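PDB 4DRS: pyruvate kinase from Cryptosporidium parvum, which probably catalyses the last step of glycolysis, in which phosphoenolpyruvate and ADP give pyruvate and ATP. Local coordinates for residues Gly131-Ile136 against Phe184-Val189; Lys270-Glu275 against Met291-Asp296; Asn350-Gly355 against Gln384-Ile389; Ile431-Asn436 against Thr454-Val459. All coordinates share one frame; numbering follows the deposited sequence.

In the fold
From the N terminus, interaction 1 comes first. It joins strands 133-137 and 184-188 of the small beta domain that interrupts the barrel between strands 105-109 and 232-235, closing a loop of 47 residues. Interaction 2, whose centre lies about 29 Å from that of interaction 1, couples the neighbouring barrel strands 266-271 and 289-293 over a short helical excursion. Interaction 3 packs the ends of helices 342-354 and 371-386 together, closing a loop of 28 residues that holds barrel strand 358-361 and helix 363-366. Interaction 4 joins the loop after strand 427-431 to the loop after strand 449-454 and the start of helix 457-462. The four follow in series; none nests or crosses, and no two touch.

Interaction 1 of 4, residues Gly131-Ile136 against Phe184-Val189; sequences GQTLKI and FIVCKV
Thr133-Ile136 and Phe184-Lys188 form an antiparallel strand pair in the small beta domain inserted into the pyruvate kinase barrel. Leu134 with Cys187 and Ile136 with Ile185 are the hydrogen-bonded pairs. The first is uneven: Cys187 N reaches Leu134 O almost straight over 2.7 Å, whereas the return bond from Leu134 N to Cys187 O is bent and weak. Just before the first strand, Gly131 N donates to Val189 O at 2.8 Å; its positive phi suits glycine, because a CB would press on the preceding carbonyl.

In relatives this domain acts as a mobile lid over the active site, and here Ile136 lies about 10 Å, side chain to side chain, from the ADP-binding Arg116. The face bearing Leu134, Ile136, Ile185 and Cys187 is buried, and compact apolar groups fit it. Ile136 and Ile185 lie side by side, with Ile136 CB 4.0 Å from Ile185 CG1, while Ile136 CD1 touches Cys187 SG at 4.0 Å. Leu156 and Val160 cover Ile185.

Thr133, Lys135, Val186 and Lys188 occupy the more open face. There the fully extended Lys135 crosses Phe184 obliquely, carrying NZ over the ring face in a cation-pi contact, 4.8 Å from the centroid and 15° off the normal. Next to the Gly131-Val189 bond, Gln132 CG lies 3.7 Å from Val189 CG2, the two side chains pointing the same way, and Gln132 OE1 accepts from Lys129 N.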
loop_
_atom_site.group_PDB
_atom_site.type_symbol
_atom_site.label_atom_id
_atom_site.label_comp_id
_atom_site.label_asym_id
_atom_site.label_seq_id
_atom_site.Cartn_x
_atom_site.Cartn_y
_atom_site.Cartn_z
ATOM N N GLY A 131 -30.786 -0.911 55.009
ATOM C CA GLY A 131 -31.108 -0.232 56.263
ATOM C C GLY A 131 -30.538 -0.904 57.500
ATOM O O GLY A 131 -30.153 -0.227 58.457
ATOM N N GLN A 132 -30.493 -2.237 57.485
ATOM C CA GLN A 132 -29.938 -3.012 58.595
ATOM C C GLN A 132 -28.431 -2.781 58.719
ATOM O O GLN A 132 -27.756 -2.488 57.727
ATOM C CB GLN A 132 -30.247 -4.508 58.432
ATOM C CG GLN A 132 -29.351 -5.243 57.444
ATOM C CD GLN A 132 -29.640 -6.729 57.367
ATOM O OE1 GLN A 132 -30.633 -7.154 56.775
ATOM N NE2 GLN A 132 -28.759 -7.530 57.954
ATOM N N THR A 133 -27.914 -2.903 59.938
ATOM C CA THR A 133 -26.481 -2.741 60.175
ATOM C C THR A 133 -25.792 -4.104 60.240
ATOM O O THR A 133 -25.980 -4.865 61.195
ATOM C CB THR A 133 -26.176 -1.915 61.449
ATOM O OG1 THR A 133 -26.565 -2.652 62.614
ATOM C CG2 THR A 133 -26.904 -0.572 61.422
ATOM N N LEU A 134 -25.008 -4.407 59.207
ATOM C CA LEU A 134 -24.285 -5.673 59.121
ATOM C C LEU A 134 -22.873 -5.558 59.688
ATOM O O LEU A 134 -22.114 -4.663 59.314
ATOM C CB LEU A 134 -24.228 -6.170 57.672
ATOM C CG LEU A 134 -23.384 -7.418 57.383
ATOM C CD1 LEU A 134 -24.106 -8.697 57.790
ATOM C CD2 LEU A 134 -22.984 -7.467 55.918
ATOM N N LYS A 135 -22.538 -6.476 60.590
ATOM C CA LYS A 135 -21.204 -6.561 61.174
ATOM C C LYS A 135 -20.337 -7.519 60.355
ATOM O O LYS A 135 -20.838 -8.508 59.812
ATOM C CB LYS A 135 -21.300 -7.033 62.627
ATOM C CG LYS A 135 -19.998 -6.987 63.411
ATOM C CD LYS A 135 -20.191 -7.536 64.816
ATOM C CE LYS A 135 -18.874 -7.609 65.571
ATOM N NZ LYS A 135 -19.058 -8.150 66.946
ATOM N N ILE A 136 -19.046 -7.211 60.257
ATOM C CA ILE A 136 -18.088 -8.065 59.556
ATOM C C ILE A 136 -16.842 -8.258 60.419
ATOM O O ILE A 136 -16.036 -7.339 60.571
ATOM C CB ILE A 136 -17.701 -7.493 58.167
ATOM C CG1 ILE A 136 -18.948 -7.229 57.311
ATOM C CG2 ILE A 136 -16.762 -8.447 57.437
ATOM C CD1 ILE A 136 -18.703 -6.371 56.087
ATOM N N PHE A 184 -12.966 -6.006 63.634
ATOM C CA PHE A 184 -14.267 -5.979 62.958
ATOM C C PHE A 184 -14.625 -4.599 62.411
ATOM O O PHE A 184 -14.012 -3.595 62.775
ATOM C CB PHE A 184 -15.373 -6.442 63.914
ATOM C CG PHE A 184 -15.712 -5.438 64.981
ATOM C CD1 PHE A 184 -14.956 -5.357 66.148
ATOM C CD2 PHE A 184 -16.786 -4.566 64.819
ATOM C CE1 PHE A 184 -15.267 -4.430 67.133
ATOM C CE2 PHE A 184 -17.101 -3.636 65.798
ATOM C CZ PHE A 184 -16.340 -3.567 66.956
ATOM N N ILE A 185 -15.627 -4.569 61.534
ATOM C CA ILE A 185 -16.269 -3.326 61.100
ATOM C C ILE A 185 -17.785 -3.501 61.097
ATOM O O ILE A 185 -18.288 -4.613 60.926
ATOM C CB ILE A 185 -15.801 -2.848 59.698
ATOM C CG1 ILE A 185 -16.091 -3.906 58.621
ATOM C CG2 ILE A 185 -14.330 -2.442 59.721
ATOM C CD1 ILE A 185 -15.964 -3.396 57.202
ATOM N N VAL A 186 -18.503 -2.403 61.304
ATOM C CA VAL A 186 -19.959 -2.403 61.212
ATOM C C VAL A 186 -20.359 -1.544 60.016
ATOM O O VAL A 186 -19.958 -0.382 59.912
ATOM C CB VAL A 186 -20.630 -1.884 62.507
ATOM C CG1 VAL A 186 -22.146 -1.991 62.411
ATOM C CG2 VAL A 186 -20.125 -2.652 63.721
ATOM N N CYS A 187 -21.134 -2.132 59.112
ATOM C CA CYS A 187 -21.558 -1.453 57.895
ATOM C C CYS A 187 -23.069 -1.263 57.851
ATOM O O CYS A 187 -23.804 -1.875 58.630
ATOM C CB CYS A 187 -21.098 -2.236 56.666
ATOM S SG CYS A 187 -19.308 -2.416 56.524
ATOM N N LYS A 188 -23.517 -0.407 56.937
ATOM C CA LYS A 188 -24.940 -0.186 56.711
ATOM C C LYS A 188 -25.305 -0.681 55.316
ATOM O O LYS A 188 -24.835 -0.134 54.312
ATOM C CB LYS A 188 -25.283 1.297 56.866
ATOM C CG LYS A 188 -26.776 1.599 56.896
ATOM C CD LYS A 188 -27.050 3.098 56.942
ATOM C CE LYS A 188 -26.792 3.763 55.597
ATOM N NZ LYS A 188 -27.042 5.230 55.653
ATOM N N VAL A 189 -26.133 -1.726 55.269
ATOM C CA VAL A 189 -26.587 -2.317 54.007
ATOM C C VAL A 189 -27.339 -1.274 53.183
ATOM O O VAL A 189 -28.357 -0.735 53.623
ATOM C CB VAL A 189 -27.463 -3.570 54.245
ATOM C CG1 VAL A 189 -27.988 -4.124 52.927
ATOM C CG2 VAL A 189 -26.673 -4.641 54.985
#

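Interaction 2 of 4, residues Lys270-Glu275 against Met291-Asp296; sequences KIENLE and MVARGD
Met291 packs beside Lys270 where the adjacent parallel strands 266-271 and 289-293 of the TIM barrel run toward their C-terminal ends, the end that carries the active site in barrel enzymes. The two side chains point the same way, and Met291 SD lies 3.7 Å from Lys270 CG. A long, flexible thioether can follow the lysine's methylene chain. Lys270 NZ itself is engaged by Asp109, Ser236 and, at 3.5 Å, Glu272 OE2; its side chain is about 4 Å from that of the ADP-binding Arg74. The backbone of Met291 also contributes, its O accepting from Ile271 N at 2.9 Å.

Val292 turns to the other side of the sheet with Ile271, where both meet Met313 of helix 306-320; their branched aliphatic side chains suit this buried strand-helix interface. At Ala293 the strand pairing weakens: its N makes only a weak 3.5 Å bond to Ile271 O, and its small CB leaves room for Glu272 CG. Arg294 turns away, its NH1 bonded to Thr328 O.

Gly295 suits its place for two reasons: phi is positive, and a CB would collide with Glu272 CB. Its N donates to a water at 3.0 Å, and the same water gives a weak bond to Glu272 OE1, whose partner oxygen OE2 accepts from Phe237 N. Asp296 N closes the contact on Glu272 O at 2.7 Å, nearly in line with that carbonyl.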
loop_
_atom_site.group_PDB
_atom_site.type_symbol
_atom_site.label_atom_id
_atom_site.label_comp_id
_atom_site.label_asym_id
_atom_site.label_seq_id
_atom_site.Cartn_x
_atom_site.Cartn_y
_atom_site.Cartn_z
ATOM N N LYS A 270 -1.762 -12.355 34.780
ATOM C CA LYS A 270 -3.144 -11.934 34.617
ATOM C C LYS A 270 -3.276 -10.453 34.923
ATOM O O LYS A 270 -2.999 -10.006 36.042
ATOM C CB LYS A 270 -4.064 -12.739 35.535
ATOM C CG LYS A 270 -4.157 -14.218 35.173
ATOM C CD LYS A 270 -4.750 -15.047 36.299
ATOM C CE LYS A 270 -6.194 -14.667 36.583
ATOM N NZ LYS A 270 -6.700 -15.413 37.762
ATOM N N ILE A 271 -3.679 -9.695 33.907
ATOM C CA ILE A 271 -3.975 -8.285 34.062
ATOM C C ILE A 271 -5.433 -8.182 34.488
ATOM O O ILE A 271 -6.342 -8.457 33.703
ATOM C CB ILE A 271 -3.706 -7.506 32.755
ATOM C CG1 ILE A 271 -2.302 -7.825 32.207
ATOM C CG2 ILE A 271 -3.913 -6.006 32.961
ATOM C CD1 ILE A 271 -1.159 -7.563 33.168
ATOM N N GLU A 272 -5.642 -7.808 35.743
ATOM C CA GLU A 272 -6.963 -7.848 36.367
ATOM C C GLU A 272 -7.337 -6.528 37.041
ATOM O O GLU A 272 -8.387 -6.430 37.677
ATOM C CB GLU A 272 -7.013 -8.958 37.424
ATOM C CG GLU A 272 -6.913 -10.368 36.884
ATOM C CD GLU A 272 -7.138 -11.407 37.958
ATOM O OE1 GLU A 272 -8.310 -11.660 38.321
ATOM O OE2 GLU A 272 -6.135 -11.976 38.436
ATOM N N ASN A 273 -6.470 -5.526 36.925
ATOM C CA ASN A 273 -6.741 -4.214 37.509
ATOM C C ASN A 273 -5.967 -3.081 36.842
ATOM O O ASN A 273 -5.131 -3.326 35.963
ATOM C CB ASN A 273 -6.520 -4.221 39.035
ATOM C CG ASN A 273 -5.068 -4.431 39.435
ATOM O OD1 ASN A 273 -4.150 -4.379 38.614
ATOM N ND2 ASN A 273 -4.858 -4.659 40.722
ATOM N N LEU A 274 -6.248 -1.854 37.275
ATOM C CA LEU A 274 -5.683 -0.648 36.667
ATOM C C LEU A 274 -4.155 -0.615 36.731
ATOM O O LEU A 274 -3.504 -0.263 35.744
ATOM C CB LEU A 274 -6.296 0.619 37.291
ATOM C CG LEU A 274 -5.942 1.995 36.701
ATOM C CD1 LEU A 274 -6.204 2.068 35.198
ATOM C CD2 LEU A 274 -6.692 3.106 37.428
ATOM N N GLU A 275 -3.594 -0.990 37.880
ATOM C CA GLU A 275 -2.139 -1.042 38.050
ATOM C C GLU A 275 -1.478 -1.903 36.981
ATOM O O GLU A 275 -0.526 -1.470 36.324
ATOM C CB GLU A 275 -1.758 -1.544 39.446
ATOM C CG GLU A 275 -1.431 -0.442 40.444
ATOM C CD GLU A 275 -0.144 0.299 40.106
ATOM O OE1 GLU A 275 0.919 -0.355 40.002
ATOM O OE2 GLU A 275 -0.191 1.539 39.956
ATOM N N MET A 291 -2.665 -13.055 30.364
ATOM C CA MET A 291 -4.094 -13.330 30.406
ATOM C C MET A 291 -4.857 -12.045 30.732
ATOM O O MET A 291 -4.537 -11.348 31.696
ATOM C CB MET A 291 -4.412 -14.413 31.437
ATOM C CG MET A 291 -5.874 -14.846 31.469
ATOM S SD MET A 291 -6.260 -16.042 32.775
ATOM C CE MET A 291 -5.226 -17.438 32.318
ATOM N N VAL A 292 -5.846 -11.734 29.904
ATOM C CA VAL A 292 -6.753 -10.630 30.162
ATOM C C VAL A 292 -8.012 -11.204 30.799
ATOM O O VAL A 292 -8.737 -11.975 30.166
ATOM C CB VAL A 292 -7.109 -9.868 28.870
ATOM C CG1 VAL A 292 -8.073 -8.730 29.173
ATOM C CG2 VAL A 292 -5.844 -9.341 28.205
ATOM N N ALA A 293 -8.248 -10.836 32.058
ATOM C CA ALA A 293 -9.359 -11.383 32.839
ATOM C C ALA A 293 -10.177 -10.308 33.556
ATOM O O ALA A 293 -9.729 -9.171 33.709
ATOM C CB ALA A 293 -8.849 -12.422 33.832
ATOM N N ARG A 294 -11.369 -10.699 34.005
ATOM C CA ARG A 294 -12.359 -9.799 34.609
ATOM C C ARG A 294 -11.803 -9.001 35.798
ATOM O O ARG A 294 -11.778 -7.766 35.763
ATOM C CB ARG A 294 -13.612 -10.598 35.004
ATOM C CG ARG A 294 -14.919 -9.819 34.951
ATOM C CD ARG A 294 -16.025 -10.629 34.277
ATOM N NE ARG A 294 -17.299 -9.903 34.217
ATOM C CZ ARG A 294 -18.334 -10.233 33.445
ATOM N NH1 ARG A 294 -18.272 -11.284 32.639
ATOM N NH2 ARG A 294 -19.438 -9.504 33.479
ATOM N N GLY A 295 -11.353 -9.710 36.832
ATOM C CA GLY A 295 -10.772 -9.092 38.027
ATOM C C GLY A 295 -11.534 -7.893 38.569
ATOM O O GLY A 295 -12.761 -7.918 38.673
ATOM N N ASP A 296 -10.792 -6.841 38.906
ATOM C CA ASP A 296 -11.357 -5.613 39.460
ATOM C C ASP A 296 -11.505 -4.496 38.431
ATOM O O ASP A 296 -12.152 -3.483 38.708
ATOM C CB ASP A 296 -10.494 -5.105 40.620
ATOM C CG ASP A 296 -10.664 -5.927 41.879
ATOM O OD1 ASP A 296 -11.725 -6.574 42.038
ATOM O OD2 ASP A 296 -9.735 -5.919 42.716
HETATM O O HOH W 1 -11.411 -12.585 37.545
#

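Interaction 3 of 4, residues Asn350-Gly355 against Gln384-Ile389; sequences NAVLDG and QAETCI
Val352 and Leu353, in the last turn of helix 342-354, pack against Ala385 and the residues that follow it at the end of helix 371-386, so the contact joins two helix ends on the outside of the TIM barrel. Val352 comes first along the chain. Its CB rests 4.1 Å from Ala385 CB, the methyl side chain letting the backbones approach to 6.5 Å between CA atoms. With CG1 anti to the backbone N (chi1 173°), Val352 also places that methyl 3.8 Å from Glu386 CG, the two side chains crossing at about a right angle. The glutamate's carboxylate faces other partners: OE1 accepts from Lys45 N, and OE2 is bonded to Thr46 OG1.

Leu353 reaches farther. Its CD2 packs against Ala385 O at 3.3 Å and against two residues of the type I turn Glu386-Ile389, Ile389 CG1 at 3.8 Å and Cys388 CB at 4.0 Å. Leu353 and Ile389 slide past each other in opposite directions, so they meet alongside, through CD2 and CG1. Gly355 then ends the helix in a Schellman motif, where its positive phi suits a residue without CB. On the flank, Phe307 of the second subunit packs on Ala385 and Lys311 of that subunit on Leu353.

No hydrogen bond or salt bridge spans the two segments. Ala385 O, beside the leucine methyl, already accepts from Cys388 N. The direct contact between these two segments is apolar packing, while Glu386 secures its charged end on Lys45 and Thr46.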
loop_
_atom_site.group_PDB
_atom_site.type_symbol
_atom_site.label_atom_id
_atom_site.label_comp_id
_atom_site.label_asym_id
_atom_site.label_seq_id
_atom_site.Cartn_x
_atom_site.Cartn_y
_atom_site.Cartn_z
ATOM N N ASN A 350 -14.675 -12.070 17.939
ATOM C CA ASN A 350 -13.906 -10.833 17.893
ATOM C C ASN A 350 -12.616 -10.882 18.710
ATOM O O ASN A 350 -11.655 -10.185 18.382
ATOM C CB ASN A 350 -14.772 -9.629 18.268
ATOM C CG ASN A 350 -15.734 -9.244 17.159
ATOM O OD1 ASN A 350 -15.319 -8.884 16.058
ATOM N ND2 ASN A 350 -17.023 -9.322 17.441
ATOM N N ALA A 351 -12.583 -11.712 19.750
ATOM C CA ALA A 351 -11.333 -11.948 20.477
ATOM C C ALA A 351 -10.322 -12.640 19.564
ATOM O O ALA A 351 -9.162 -12.238 19.515
ATOM C CB ALA A 351 -11.569 -12.752 21.748
ATOM N N VAL A 352 -10.769 -13.652 18.818
ATOM C CA VAL A 352 -9.915 -14.319 17.828
ATOM C C VAL A 352 -9.427 -13.328 16.760
ATOM O O VAL A 352 -8.244 -13.320 16.392
ATOM C CB VAL A 352 -10.620 -15.529 17.168
ATOM C CG1 VAL A 352 -9.785 -16.092 16.020
ATOM C CG2 VAL A 352 -10.892 -16.622 18.196
ATOM N N LEU A 353 -10.334 -12.480 16.285
ATOM C CA LEU A 353 -9.994 -11.504 15.257
ATOM C C LEU A 353 -9.083 -10.385 15.781
ATOM O O LEU A 353 -8.306 -9.802 15.021
ATOM C CB LEU A 353 -11.262 -10.943 14.610
ATOM C CG LEU A 353 -12.004 -11.929 13.696
ATOM C CD1 LEU A 353 -13.379 -11.406 13.316
ATOM C CD2 LEU A 353 -11.182 -12.249 12.452
ATOM N N ASP A 354 -9.166 -10.101 17.078
ATOM C CA ASP A 354 -8.267 -9.133 17.703
ATOM C C ASP A 354 -6.831 -9.657 17.763
ATOM O O ASP A 354 -5.890 -8.875 17.870
ATOM C CB ASP A 354 -8.760 -8.749 19.105
ATOM C CG ASP A 354 -10.050 -7.920 19.077
ATOM O OD1 ASP A 354 -10.479 -7.477 17.988
ATOM O OD2 ASP A 354 -10.646 -7.717 20.155
ATOM N N GLY A 355 -6.674 -10.978 17.696
ATOM C CA GLY A 355 -5.357 -11.607 17.653
ATOM C C GLY A 355 -5.051 -12.512 18.833
ATOM O O GLY A 355 -3.897 -12.884 19.059
ATOM N N GLN A 384 -14.718 -20.490 12.657
ATOM C CA GLN A 384 -15.468 -19.595 11.786
ATOM C C GLN A 384 -14.815 -18.209 11.709
ATOM O O GLN A 384 -14.688 -17.641 10.625
ATOM C CB GLN A 384 -16.923 -19.514 12.259
ATOM C CG GLN A 384 -17.953 -19.331 11.155
ATOM C CD GLN A 384 -17.830 -20.335 10.019
ATOM O OE1 GLN A 384 -17.673 -21.536 10.238
ATOM N NE2 GLN A 384 -17.913 -19.839 8.790
ATOM N N ALA A 385 -14.374 -17.687 12.854
ATOM C CA ALA A 385 -13.727 -16.368 12.919
ATOM C C ALA A 385 -12.400 -16.355 12.169
ATOM O O ALA A 385 -12.030 -15.353 11.556
ATOM C CB ALA A 385 -13.532 -15.935 14.364
ATOM N N GLU A 386 -11.703 -17.485 12.207
ATOM C CA GLU A 386 -10.432 -17.646 11.502
ATOM C C GLU A 386 -10.567 -17.633 9.969
ATOM O O GLU A 386 -9.594 -17.353 9.264
ATOM C CB GLU A 386 -9.703 -18.902 11.996
ATOM C CG GLU A 386 -9.093 -18.724 13.381
ATOM C CD GLU A 386 -8.878 -20.021 14.153
ATOM O OE1 GLU A 386 -8.949 -21.119 13.561
ATOM O OE2 GLU A 386 -8.622 -19.936 15.373
ATOM N N THR A 387 -11.765 -17.911 9.452
ATOM C CA THR A 387 -12.012 -17.788 8.003
ATOM C C THR A 387 -12.145 -16.325 7.552
ATOM O O THR A 387 -12.049 -16.028 6.361
ATOM C CB THR A 387 -13.240 -18.599 7.513
ATOM O OG1 THR A 387 -14.445 -18.024 8.029
ATOM C CG2 THR A 387 -13.144 -20.061 7.935
ATOM N N CYS A 388 -12.353 -15.423 8.510
ATOM C CA CYS A 388 -12.499 -13.993 8.237
ATOM C C CYS A 388 -11.159 -13.267 8.142
ATOM O O CYS A 388 -11.116 -12.067 7.863
ATOM C CB CYS A 388 -13.353 -13.333 9.320
ATOM S SG CYS A 388 -15.038 -13.974 9.429
ATOM N N ILE A 389 -10.073 -13.994 8.381
ATOM C CA ILE A 389 -8.738 -13.406 8.414
ATOM C C ILE A 389 -8.150 -13.313 7.013
ATOM O O ILE A 389 -8.173 -14.280 6.253
ATOM C CB ILE A 389 -7.783 -14.199 9.344
ATOM C CG1 ILE A 389 -8.276 -14.133 10.797
ATOM C CG2 ILE A 389 -6.355 -13.673 9.235
ATOM C CD1 ILE A 389 -7.504 -14.999 11.776
#

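Interaction 4 of 4, residues Ile431-Asn436 against Thr454-Val459; sequences ITETGN and TAKPEV. With SO4 (sulfate ion), chain C.
Val459 fills the tight part of this contact, pressing both methyls against the backbone of Glu433-Gly435. CG2 lies 3.3 Å from Glu433 O and CG1 3.6 Å from Gly435 N. A CB on Gly435 would crowd Val459 CG1 as well as the preceding carbonyl, so glycine fits here. Thr454 OG1 adds a weak bond to Thr432 O, and accepts from Lys456 N in an ST turn.

The outer side is looser. Lys456 CD leans on Glu433 O at 3.6 Å, but the charged ends stay apart, with Lys456 NZ 5.2 Å from Glu433 OE2; both residues are exposed.

A sulfate ion, probably from the crystallisation liquor, sits in the loop. Its O3 takes bonds from Thr434 OG1 at 2.6 Å, from Thr434 N at 3.0 Å and from Glu433 N. Thr432 OG1, anti to its backbone N (chi1 -177°), also faces the ion and accepts from Gly435 N in an ST motif at 2.7 Å. Thr437 OG1 is also hydrogen-bonded to the ion. Small hydroxyls and backbone N-H groups turned to the ion suit such an oxyanion; in allosteric relatives the equivalent loop holds a phosphate of the sugar effector, so the sulfate may mark a similar site.

The two loops leave neighbouring parallel strands, 427-431 and 449-454, and lead into helices 436-443 and 457-462, placing the ion at the N-terminal end of the former.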
loop_
_atom_site.group_PDB
_atom_site.type_symbol
_atom_site.label_atom_id
_atom_site.label_comp_id
_atom_site.label_asym_id
_atom_site.label_seq_id
_atom_site.Cartn_x
_atom_site.Cartn_y
_atom_site.Cartn_z
ATOM N N ILE A 431 11.034 -29.043 13.621
ATOM C CA ILE A 431 11.720 -29.930 14.549
ATOM C C ILE A 431 12.352 -29.039 15.610
ATOM O O ILE A 431 13.206 -28.212 15.306
ATOM C CB ILE A 431 12.789 -30.793 13.836
ATOM C CG1 ILE A 431 12.140 -31.690 12.773
ATOM C CG2 ILE A 431 13.565 -31.639 14.834
ATOM C CD1 ILE A 431 13.129 -32.384 11.857
ATOM N N THR A 432 11.909 -29.200 16.852
ATOM C CA THR A 432 12.313 -28.308 17.932
ATOM C C THR A 432 12.553 -29.060 19.239
ATOM O O THR A 432 11.881 -30.051 19.528
ATOM C CB THR A 432 11.292 -27.161 18.136
ATOM O OG1 THR A 432 11.764 -26.267 19.151
ATOM C CG2 THR A 432 9.909 -27.698 18.523
ATOM N N GLU A 433 13.521 -28.584 20.015
ATOM C CA GLU A 433 13.836 -29.181 21.308
ATOM C C GLU A 433 13.330 -28.303 22.454
ATOM O O GLU A 433 13.256 -28.756 23.596
ATOM C CB GLU A 433 15.347 -29.416 21.441
ATOM C CG GLU A 433 15.723 -30.481 22.470
ATOM C CD GLU A 433 17.120 -30.292 23.056
ATOM O OE1 GLU A 433 17.542 -29.130 23.254
ATOM O OE2 GLU A 433 17.793 -31.310 23.338
ATOM N N THR A 434 12.985 -27.052 22.145
ATOM C CA THR A 434 12.522 -26.098 23.157
ATOM C C THR A 434 11.144 -25.519 22.849
ATOM O O THR A 434 10.486 -24.990 23.741
ATOM C CB THR A 434 13.505 -24.916 23.344
ATOM O OG1 THR A 434 13.605 -24.170 22.124
ATOM C CG2 THR A 434 14.891 -25.402 23.773
ATOM N N GLY A 435 10.722 -25.609 21.589
ATOM C CA GLY A 435 9.458 -25.021 21.146
ATOM C C GLY A 435 9.582 -23.590 20.649
ATOM O O GLY A 435 8.606 -23.009 20.163
ATOM N N ASN A 436 10.779 -23.019 20.760
ATOM C CA ASN A 436 10.989 -21.613 20.414
ATOM C C ASN A 436 10.685 -21.284 18.948
ATOM O O ASN A 436 10.001 -20.299 18.658
ATOM C CB ASN A 436 12.397 -21.153 20.812
ATOM C CG ASN A 436 12.594 -21.097 22.324
ATOM O OD1 ASN A 436 11.631 -21.058 23.104
ATOM N ND2 ASN A 436 13.855 -21.091 22.749
ATOM N N THR A 454 8.920 -32.828 18.618
ATOM C CA THR A 454 9.844 -32.775 19.738
ATOM C C THR A 454 9.910 -34.139 20.417
ATOM O O THR A 454 9.005 -34.962 20.261
ATOM C CB THR A 454 9.442 -31.668 20.747
ATOM O OG1 THR A 454 10.404 -31.601 21.805
ATOM C CG2 THR A 454 8.055 -31.924 21.343
ATOM N N ALA A 455 10.988 -34.370 21.159
ATOM C CA ALA A 455 11.145 -35.599 21.934
ATOM C C ALA A 455 10.757 -35.385 23.394
ATOM O O ALA A 455 10.698 -36.338 24.174
ATOM C CB ALA A 455 12.575 -36.112 21.831
ATOM N N LYS A 456 10.490 -34.131 23.755
ATOM C CA LYS A 456 10.176 -33.769 25.134
ATOM C C LYS A 456 8.690 -33.447 25.278
ATOM O O LYS A 456 8.214 -32.443 24.740
ATOM C CB LYS A 456 11.040 -32.589 25.594
ATOM C CG LYS A 456 12.539 -32.820 25.427
ATOM C CD LYS A 456 13.378 -31.608 25.821
ATOM C CE LYS A 456 13.803 -31.672 27.283
ATOM N NZ LYS A 456 14.930 -30.747 27.605
ATOM N N PRO A 457 7.944 -34.304 26.001
ATOM C CA PRO A 457 6.509 -34.065 26.213
ATOM C C PRO A 457 6.200 -32.711 26.871
ATOM O O PRO A 457 5.156 -32.118 26.585
ATOM C CB PRO A 457 6.083 -35.229 27.118
ATOM C CG PRO A 457 7.098 -36.298 26.869
ATOM C CD PRO A 457 8.390 -35.568 26.622
ATOM N N GLU A 458 7.097 -32.221 27.723
ATOM C CA GLU A 458 6.885 -30.928 28.393
ATOM C C GLU A 458 6.834 -29.777 27.384
ATOM O O GLU A 458 6.021 -28.866 27.517
ATOM C CB GLU A 458 7.909 -30.676 29.526
ATOM C CG GLU A 458 9.350 -30.403 29.104
ATOM C CD GLU A 458 9.646 -28.930 28.791
ATOM O OE1 GLU A 458 8.778 -28.047 29.014
ATOM O OE2 GLU A 458 10.773 -28.649 28.319
ATOM N N VAL A 459 7.697 -29.846 26.370
ATOM C CA VAL A 459 7.720 -28.867 25.281
ATOM C C VAL A 459 6.377 -28.840 24.550
ATOM O O VAL A 459 5.829 -27.769 24.294
ATOM C CB VAL A 459 8.886 -29.133 24.298
ATOM C CG1 VAL A 459 8.739 -28.315 23.018
ATOM C CG2 VAL A 459 10.221 -28.836 24.970
HETATM S S SO4 C . 14.433 -24.648 18.643
HETATM O O1 SO4 C . 15.074 -25.559 17.674
HETATM O O2 SO4 C . 13.152 -24.189 18.075
HETATM O O3 SO4 C . 14.173 -25.359 19.915
HETATM O O4 SO4 C . 15.316 -23.499 18.933
#